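PDB 3A79: toll-like receptor 6, Variable lymphocyte receptor B from Mus musculus, which probably recognises diacylated lipopeptides as the signalling partner of Toll-like receptor 2, its ectodomain being joined here by design to hagfish leucine-rich repeats. Local coordinates for residues B[171-176]-B[196-201]; B[302-307]-B[331-336]; B[323-328]-B[344-349]. One frame throughout, in Å; residues are numbered along the deposited sequence.

Contact 1 of 3, residues B[171-176]-B[196-201]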
# COMPACT_ATOMS: atom_id res chain seq x y z
N LEU B 171 23.65 -11.53 -41.04
CA LEU B 171 23.21 -12.10 -39.79
C LEU B 171 22.35 -11.15 -38.96
O LEU B 171 22.53 -9.93 -39.01
CB LEU B 171 24.43 -12.52 -38.97
CG LEU B 171 25.21 -13.72 -39.48
CD1 LEU B 171 26.51 -13.82 -38.71
CD2 LEU B 171 24.40 -15.00 -39.35
N SER B 172 21.43 -11.74 -38.19
CA SER B 172 20.56 -10.99 -37.28
C SER B 172 20.83 -11.31 -35.81
O SER B 172 20.78 -10.41 -34.96
CB SER B 172 19.10 -11.22 -37.62
OG SER B 172 18.64 -10.25 -38.54
N CYS B 173 21.11 -12.57 -35.50
CA CYS B 173 21.57 -12.90 -34.16
C CYS B 173 22.76 -13.84 -34.16
O CYS B 173 22.78 -14.85 -34.85
CB CYS B 173 20.44 -13.47 -33.28
SG CYS B 173 20.85 -13.47 -31.49
N ILE B 174 23.77 -13.46 -33.38
CA ILE B 174 24.86 -14.34 -33.00
C ILE B 174 24.75 -14.59 -31.51
O ILE B 174 24.99 -13.70 -30.69
CB ILE B 174 26.25 -13.74 -33.34
CG1 ILE B 174 26.41 -13.61 -34.86
CG2 ILE B 174 27.37 -14.61 -32.77
CD1 ILE B 174 27.83 -13.59 -35.31
N LEU B 175 24.34 -15.79 -31.16
CA LEU B 175 24.30 -16.18 -29.76
C LEU B 175 25.58 -16.94 -29.48
O LEU B 175 25.91 -17.89 -30.19
CB LEU B 175 23.06 -17.04 -29.47
CG LEU B 175 23.11 -17.58 -28.05
CD1 LEU B 175 22.94 -16.46 -27.04
CD2 LEU B 175 22.08 -18.64 -27.83
N LEU B 176 26.30 -16.53 -28.45
CA LEU B 176 27.60 -17.12 -28.13
C LEU B 176 27.77 -17.29 -26.63
O LEU B 176 27.57 -16.35 -25.86
CB LEU B 176 28.69 -16.22 -28.67
CG LEU B 176 30.15 -16.58 -28.47
CD1 LEU B 176 30.41 -18.04 -28.81
CD2 LEU B 176 30.96 -15.65 -29.37
N THR B 196 26.66 -8.19 -37.03
CA THR B 196 25.37 -8.74 -36.62
C THR B 196 24.49 -7.62 -36.14
O THR B 196 24.98 -6.65 -35.58
CB THR B 196 25.49 -9.69 -35.42
OG1 THR B 196 26.68 -10.46 -35.52
CG2 THR B 196 24.31 -10.61 -35.39
N THR B 197 23.19 -7.74 -36.35
CA THR B 197 22.27 -6.85 -35.66
C THR B 197 22.39 -7.03 -34.13
O THR B 197 22.65 -6.08 -33.39
CB THR B 197 20.81 -7.05 -36.11
OG1 THR B 197 20.70 -6.72 -37.49
CG2 THR B 197 19.88 -6.15 -35.29
N VAL B 198 22.22 -8.26 -33.66
CA VAL B 198 22.32 -8.52 -32.23
C VAL B 198 23.50 -9.43 -31.90
O VAL B 198 23.76 -10.40 -32.60
CB VAL B 198 21.01 -9.15 -31.70
CG1 VAL B 198 21.13 -9.47 -30.22
CG2 VAL B 198 19.83 -8.23 -31.95
N LEU B 199 24.22 -9.09 -30.84
CA LEU B 199 25.21 -10.01 -30.28
C LEU B 199 24.84 -10.34 -28.85
O LEU B 199 24.84 -9.46 -28.00
CB LEU B 199 26.61 -9.41 -30.31
CG LEU B 199 27.65 -10.35 -29.70
CD1 LEU B 199 27.58 -11.72 -30.34
CD2 LEU B 199 29.02 -9.78 -29.87
N HIS B 200 24.52 -11.60 -28.60
CA HIS B 200 24.14 -12.04 -27.26
C HIS B 200 25.21 -12.97 -26.70
O HIS B 200 25.51 -14.02 -27.29
CB HIS B 200 22.79 -12.76 -27.29
CG HIS B 200 22.23 -13.04 -25.94
ND1 HIS B 200 22.97 -12.96 -24.78
CD2 HIS B 200 20.99 -13.43 -25.55
CE1 HIS B 200 22.22 -13.26 -23.74
NE2 HIS B 200 21.00 -13.55 -24.18
N LEU B 201 25.76 -12.58 -25.56
CA LEU B 201 26.82 -13.35 -24.93
C LEU B 201 26.36 -13.88 -23.57
O LEU B 201 25.87 -13.12 -22.73
CB LEU B 201 28.07 -12.49 -24.77
CG LEU B 201 28.56 -11.88 -26.08
CD1 LEU B 201 29.56 -10.77 -25.83
CD2 LEU B 201 29.16 -12.96 -26.95
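Parallel strands from successive turns of the leucine-rich-repeat solenoid meet here, in the Toll-like receptor 6 part of the fusion, with Ile174 beside Leu199 and Leu175 beside His200. The axes of 173-176 and 198-201 approach to 4.9 Å, their directions 11° apart. Ser172 O accepts from Val198 N at 2.9 Å, Ile174 O from His200 N at 3.0 Å, and Leu176 N donates to His200 O at 2.9 Å. On the face of Ile174, Leu176, Leu199 and Leu201, Ile174 sends its branches two ways. CG1, anti to the carbonyl carbon (chi1 -65°), lies against the Thr196 side chain, which crosses it at about a right angle and bonds through OG1 to Pro194 O. CG2 meets Leu199 CD1 at 3.8 Å. An alanine here removes both branches and would probably leave a gap between Thr196 and Leu199. Leu176 and Leu201 run side by side, Leu176 CB to Leu201 CD2 at 3.7 Å. On the other surface Leu175 CD1 sits over a face of the His200 imidazole, a CH-pi contact 4.0 Å from the ring centroid. Strand 150-154 flanks 171-176, strand 222-229 flanks 196-201, and strand 190-196 packs against Ile174, Leu176 and Leu199 on their shared face.

Contact 2 of 3, residues B[302-307]-B[331-336]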
# COMPACT_ATOMS: atom_id res chain seq x y z
N THR B 302 26.18 13.06 -23.23
CA THR B 302 26.12 11.63 -23.47
C THR B 302 25.23 11.29 -24.66
O THR B 302 24.36 12.07 -25.02
CB THR B 302 25.58 10.87 -22.24
OG1 THR B 302 25.38 9.49 -22.57
CG2 THR B 302 24.26 11.47 -21.80
N ALA B 303 25.46 10.14 -25.27
CA ALA B 303 24.60 9.68 -26.34
C ALA B 303 23.31 9.05 -25.80
O ALA B 303 22.29 8.95 -26.51
CB ALA B 303 25.34 8.70 -27.24
N LEU B 304 23.36 8.62 -24.54
CA LEU B 304 22.23 7.98 -23.87
C LEU B 304 20.91 8.73 -24.02
O LEU B 304 20.78 9.88 -23.63
CB LEU B 304 22.51 7.80 -22.39
CG LEU B 304 22.95 6.42 -21.93
CD1 LEU B 304 22.65 6.27 -20.46
CD2 LEU B 304 22.23 5.34 -22.71
N LYS B 305 19.93 8.03 -24.56
CA LYS B 305 18.57 8.54 -24.59
C LYS B 305 17.77 7.92 -23.44
O LYS B 305 16.87 8.57 -22.90
CB LYS B 305 17.91 8.25 -25.94
CG LYS B 305 16.47 8.70 -26.06
CD LYS B 305 16.00 8.58 -27.51
CE LYS B 305 14.49 8.79 -27.66
NZ LYS B 305 14.08 8.53 -29.07
N SER B 306 18.11 6.69 -23.07
CA SER B 306 17.27 5.91 -22.15
C SER B 306 17.96 4.90 -21.26
O SER B 306 18.53 3.93 -21.73
CB SER B 306 16.19 5.15 -22.94
OG SER B 306 15.91 3.90 -22.32
N LEU B 307 17.84 5.10 -19.95
CA LEU B 307 18.14 4.04 -18.98
C LEU B 307 16.85 3.33 -18.60
O LEU B 307 15.80 3.96 -18.39
CB LEU B 307 18.81 4.60 -17.74
CG LEU B 307 19.33 3.52 -16.79
CD1 LEU B 307 20.22 2.57 -17.55
CD2 LEU B 307 20.08 4.16 -15.64
N MET B 331 20.82 12.31 -13.44
CA MET B 331 21.16 11.84 -14.79
C MET B 331 20.62 12.79 -15.83
O MET B 331 19.51 13.32 -15.68
CB MET B 331 20.64 10.42 -15.06
CG MET B 331 21.41 9.32 -14.34
SD MET B 331 20.81 7.66 -14.69
CE MET B 331 22.26 6.74 -14.18
N ASN B 332 21.41 13.01 -16.89
CA ASN B 332 21.04 13.96 -17.94
C ASN B 332 20.59 13.29 -19.23
O ASN B 332 21.06 13.62 -20.32
CB ASN B 332 22.17 14.95 -18.21
CG ASN B 332 23.44 14.28 -18.71
OD1 ASN B 332 23.63 13.08 -18.52
ND2 ASN B 332 24.32 15.06 -19.34
N ILE B 333 19.67 12.34 -19.09
CA ILE B 333 19.08 11.66 -20.23
C ILE B 333 17.60 12.06 -20.33
O ILE B 333 17.08 12.71 -19.44
CB ILE B 333 19.22 10.15 -20.07
CG1 ILE B 333 18.59 9.71 -18.74
CG2 ILE B 333 20.69 9.77 -20.11
CD1 ILE B 333 19.17 8.42 -18.19
N LYS B 334 16.94 11.69 -21.43
CA LYS B 334 15.53 12.01 -21.62
C LYS B 334 14.57 11.02 -20.97
O LYS B 334 13.51 11.41 -20.49
CB LYS B 334 15.19 12.18 -23.11
CG LYS B 334 15.48 13.59 -23.63
CD LYS B 334 15.23 13.75 -25.13
CE LYS B 334 16.04 14.93 -25.67
NZ LYS B 334 16.23 14.90 -27.16
N MET B 335 14.95 9.75 -20.93
CA MET B 335 14.06 8.74 -20.36
C MET B 335 14.71 7.86 -19.30
O MET B 335 15.74 7.24 -19.55
CB MET B 335 13.49 7.86 -21.47
CG MET B 335 12.95 8.63 -22.63
SD MET B 335 12.72 7.51 -24.01
CE MET B 335 11.52 6.38 -23.29
N LEU B 336 14.08 7.81 -18.13
CA LEU B 336 14.49 6.92 -17.05
C LEU B 336 13.31 6.08 -16.61
O LEU B 336 12.29 6.62 -16.20
CB LEU B 336 15.00 7.72 -15.85
CG LEU B 336 15.44 6.84 -14.67
CD1 LEU B 336 16.56 5.90 -15.09
CD2 LEU B 336 15.88 7.69 -13.49
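Ile333 and Leu307 form the apolar centre of this contact. Ile333 CG1 lies between its own backbone N and carbonyl carbon (chi1 56°), and CD1 beyond it meets Leu307 CB at 3.9 Å. The other branch, CG2, touches Leu304 CB at 3.5 Å, the two side chains lying alongside and pointing the same way. Leu307 is also gripped from two more directions. Its CB meets Leu336 CD1 at 3.7 Å, side by side, while its CD2 is met by the end of Met331, CE at 3.7 Å, with the methionine chain crossing at about a right angle. Phe270 of helix 263-273 packs on both Leu307 and Met331.

Moving outward, the backbones take over. Lys305 O accepts from Met335 N at 3.0 Å and, weakly, from Lys334 N as well, so one carbonyl receives two consecutive amides. Leu307 N then donates to Met335 O at 3.0 Å. Ser306 and Met335 share one face of the strands, their CB atoms in contact.

At the polar edge, Thr302 CG2 rests on Asn332 OD1 at 3.7 Å. Thr302 OG1 accepts from Leu304 N at 3.0 Å, an ST turn. Trp274 serves both sides here: its NE1 bonds to Asn332 OD1 and its O to Thr302 OG1.

Parallel strands bonded side to side, with their leucines stacked turn on turn in the core, are characteristic of a leucine-rich-repeat solenoid, here within the Toll-like receptor 6 part.

Contact 3 of 3, residues B[323-328]-B[344-349]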
# COMPACT_ATOMS: atom_id res chain seq x y z
N ALA B 323 22.84 8.47 -1.37
CA ALA B 323 23.97 7.85 -2.06
C ALA B 323 23.53 6.97 -3.22
O ALA B 323 24.28 6.79 -4.19
CB ALA B 323 24.81 7.04 -1.09
N LEU B 324 22.33 6.43 -3.11
CA LEU B 324 21.78 5.55 -4.13
C LEU B 324 20.89 6.33 -5.09
O LEU B 324 21.10 6.26 -6.29
CB LEU B 324 21.00 4.39 -3.47
CG LEU B 324 20.04 3.56 -4.33
CD1 LEU B 324 20.78 2.61 -5.25
CD2 LEU B 324 19.11 2.78 -3.44
N TYR B 325 19.92 7.09 -4.57
CA TYR B 325 18.94 7.75 -5.45
C TYR B 325 19.50 8.91 -6.28
O TYR B 325 19.01 9.19 -7.38
CB TYR B 325 17.68 8.20 -4.69
CG TYR B 325 16.89 7.08 -4.05
CD1 TYR B 325 16.36 7.22 -2.78
CD2 TYR B 325 16.69 5.87 -4.71
CE1 TYR B 325 15.64 6.20 -2.18
CE2 TYR B 325 15.97 4.85 -4.12
CZ TYR B 325 15.45 5.02 -2.85
OH TYR B 325 14.74 4.00 -2.24
N SER B 326 20.51 9.59 -5.77
CA SER B 326 21.03 10.75 -6.50
C SER B 326 21.74 10.32 -7.80
O SER B 326 21.65 11.00 -8.82
CB SER B 326 21.93 11.59 -5.61
OG SER B 326 23.01 10.80 -5.17
N VAL B 327 22.42 9.18 -7.74
CA VAL B 327 23.06 8.59 -8.91
C VAL B 327 22.13 8.50 -10.13
O VAL B 327 22.59 8.57 -11.27
CB VAL B 327 23.63 7.20 -8.57
CG1 VAL B 327 23.95 6.41 -9.82
CG2 VAL B 327 24.84 7.35 -7.67
N PHE B 328 20.83 8.34 -9.88
CA PHE B 328 19.83 8.36 -10.96
C PHE B 328 19.22 9.75 -11.14
O PHE B 328 18.99 10.19 -12.25
CB PHE B 328 18.70 7.37 -10.69
CG PHE B 328 19.16 5.96 -10.55
CD1 PHE B 328 19.25 5.38 -9.29
CD2 PHE B 328 19.50 5.21 -11.66
CE1 PHE B 328 19.68 4.07 -9.15
CE2 PHE B 328 19.93 3.91 -11.52
CZ PHE B 328 20.02 3.34 -10.26
N ILE B 344 11.76 3.04 -2.25
CA ILE B 344 10.68 3.68 -1.51
C ILE B 344 10.45 5.13 -1.95
O ILE B 344 9.55 5.81 -1.45
CB ILE B 344 10.98 3.69 -0.01
CG1 ILE B 344 12.30 4.40 0.25
CG2 ILE B 344 11.04 2.29 0.53
CD1 ILE B 344 12.66 4.48 1.72
N HIS B 345 11.27 5.60 -2.89
CA HIS B 345 11.35 7.02 -3.20
C HIS B 345 12.22 7.33 -4.42
O HIS B 345 12.99 6.48 -4.88
CB HIS B 345 11.91 7.78 -2.00
CG HIS B 345 11.59 9.24 -2.00
ND1 HIS B 345 10.33 9.73 -1.73
CD2 HIS B 345 12.37 10.32 -2.25
CE1 HIS B 345 10.35 11.05 -1.81
NE2 HIS B 345 11.57 11.43 -2.13
N MET B 346 12.09 8.55 -4.93
CA MET B 346 13.06 9.09 -5.88
C MET B 346 13.28 10.56 -5.54
O MET B 346 12.33 11.30 -5.27
CB MET B 346 12.60 8.92 -7.33
CG MET B 346 13.55 9.50 -8.38
SD MET B 346 15.24 8.87 -8.29
CE MET B 346 14.99 7.09 -8.18
N VAL B 347 14.55 10.95 -5.52
CA VAL B 347 14.95 12.30 -5.17
C VAL B 347 14.60 13.28 -6.29
O VAL B 347 14.57 12.90 -7.46
CB VAL B 347 16.46 12.34 -4.87
CG1 VAL B 347 17.01 13.73 -5.02
CG2 VAL B 347 16.72 11.82 -3.48
N CYS B 348 14.31 14.53 -5.94
CA CYS B 348 14.11 15.56 -6.96
C CYS B 348 15.48 16.01 -7.53
O CYS B 348 16.44 16.26 -6.78
CB CYS B 348 13.26 16.72 -6.40
SG CYS B 348 13.07 18.24 -7.39
N PRO B 349 15.60 16.08 -8.87
CA PRO B 349 16.85 16.54 -9.47
C PRO B 349 17.33 17.86 -8.83
O PRO B 349 16.51 18.75 -8.60
CB PRO B 349 16.46 16.78 -10.93
CG PRO B 349 15.25 15.91 -11.17
CD PRO B 349 14.59 15.66 -9.86
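Tyr325 reaches from the helix to Ile344 and the residues that follow it, and the contact is built around how its ring is met. CG is anti to the carbonyl carbon (chi1 -62°), and the ring beyond it lies against the loop. The carbonyl oxygen of His345 lies over the centre of one ring face, 3.4 Å above the plane of the Tyr325 ring. Beyond the ring, the hydroxyl takes a nearly straight hydrogen bond: Ile344 N donates to Tyr325 OH at 3.1 Å, with 163° at the hydrogen. The Ile344 side chain crosses the tyrosine at about a right angle, bringing CG1 within 3.5 Å of OH. His345 also crosses it at about a right angle, and its CB approaches Tyr325 CE1.

Two side chains meet the tyrosine nearer its root. Met346 starts away from the helix but folds back through its bent chain, with CE reaching Tyr325 CD2 at 4.1 Å and SD standing 3.9 Å from the backbone Tyr325 O. That same carbonyl accepts from Phe328 N within the helix, and Phe328 CB is near the methionine sulphur too. Val347 points toward the helix and sets CG2 against Tyr325 CB at 3.9 Å. The tyrosine is thus touched from its CB to its hydroxyl by four consecutive loop residues, while its one hydrogen bond across the contact is likely to steady the far end.

Just past these residues, Cys348 is tied to Cys373 by a disulfide. An aromatic ring of the other protein chain stacks on His345, and aromatic side chains of that chain also pack on Ile344 and Val347. Phe328 packs on strands 306-314 and 335-339, and Val327 lies on helix 263-273, so the helix bridges the loop and the strands of the solenoid.

How the contacts relate
All three contacts belong to the Toll-like receptor 6 part of the fusion. Contacts 1 and 2 join neighbouring strands of the same parallel array, several turns apart, with centres about 25 Å apart and nearest atoms about 16 Å apart. Contact 3 touches contact 2, centre to centre about 15 Å: Phe328 CB meets Leu336 CD2 at 4.0 Å and Phe328 CE2 meets Leu307 CD2 at 4.1 Å, and the segments alternate along the chain. Contacts 1 and 3 lie about 35 Å apart by their centres. In contact 1 the side chain of Thr197 is about 7 Å from a bound NAG. In contact 2 the side chain of Lys305 is about 5 Å from a bound NAG. Contact 3 faces the partner chain.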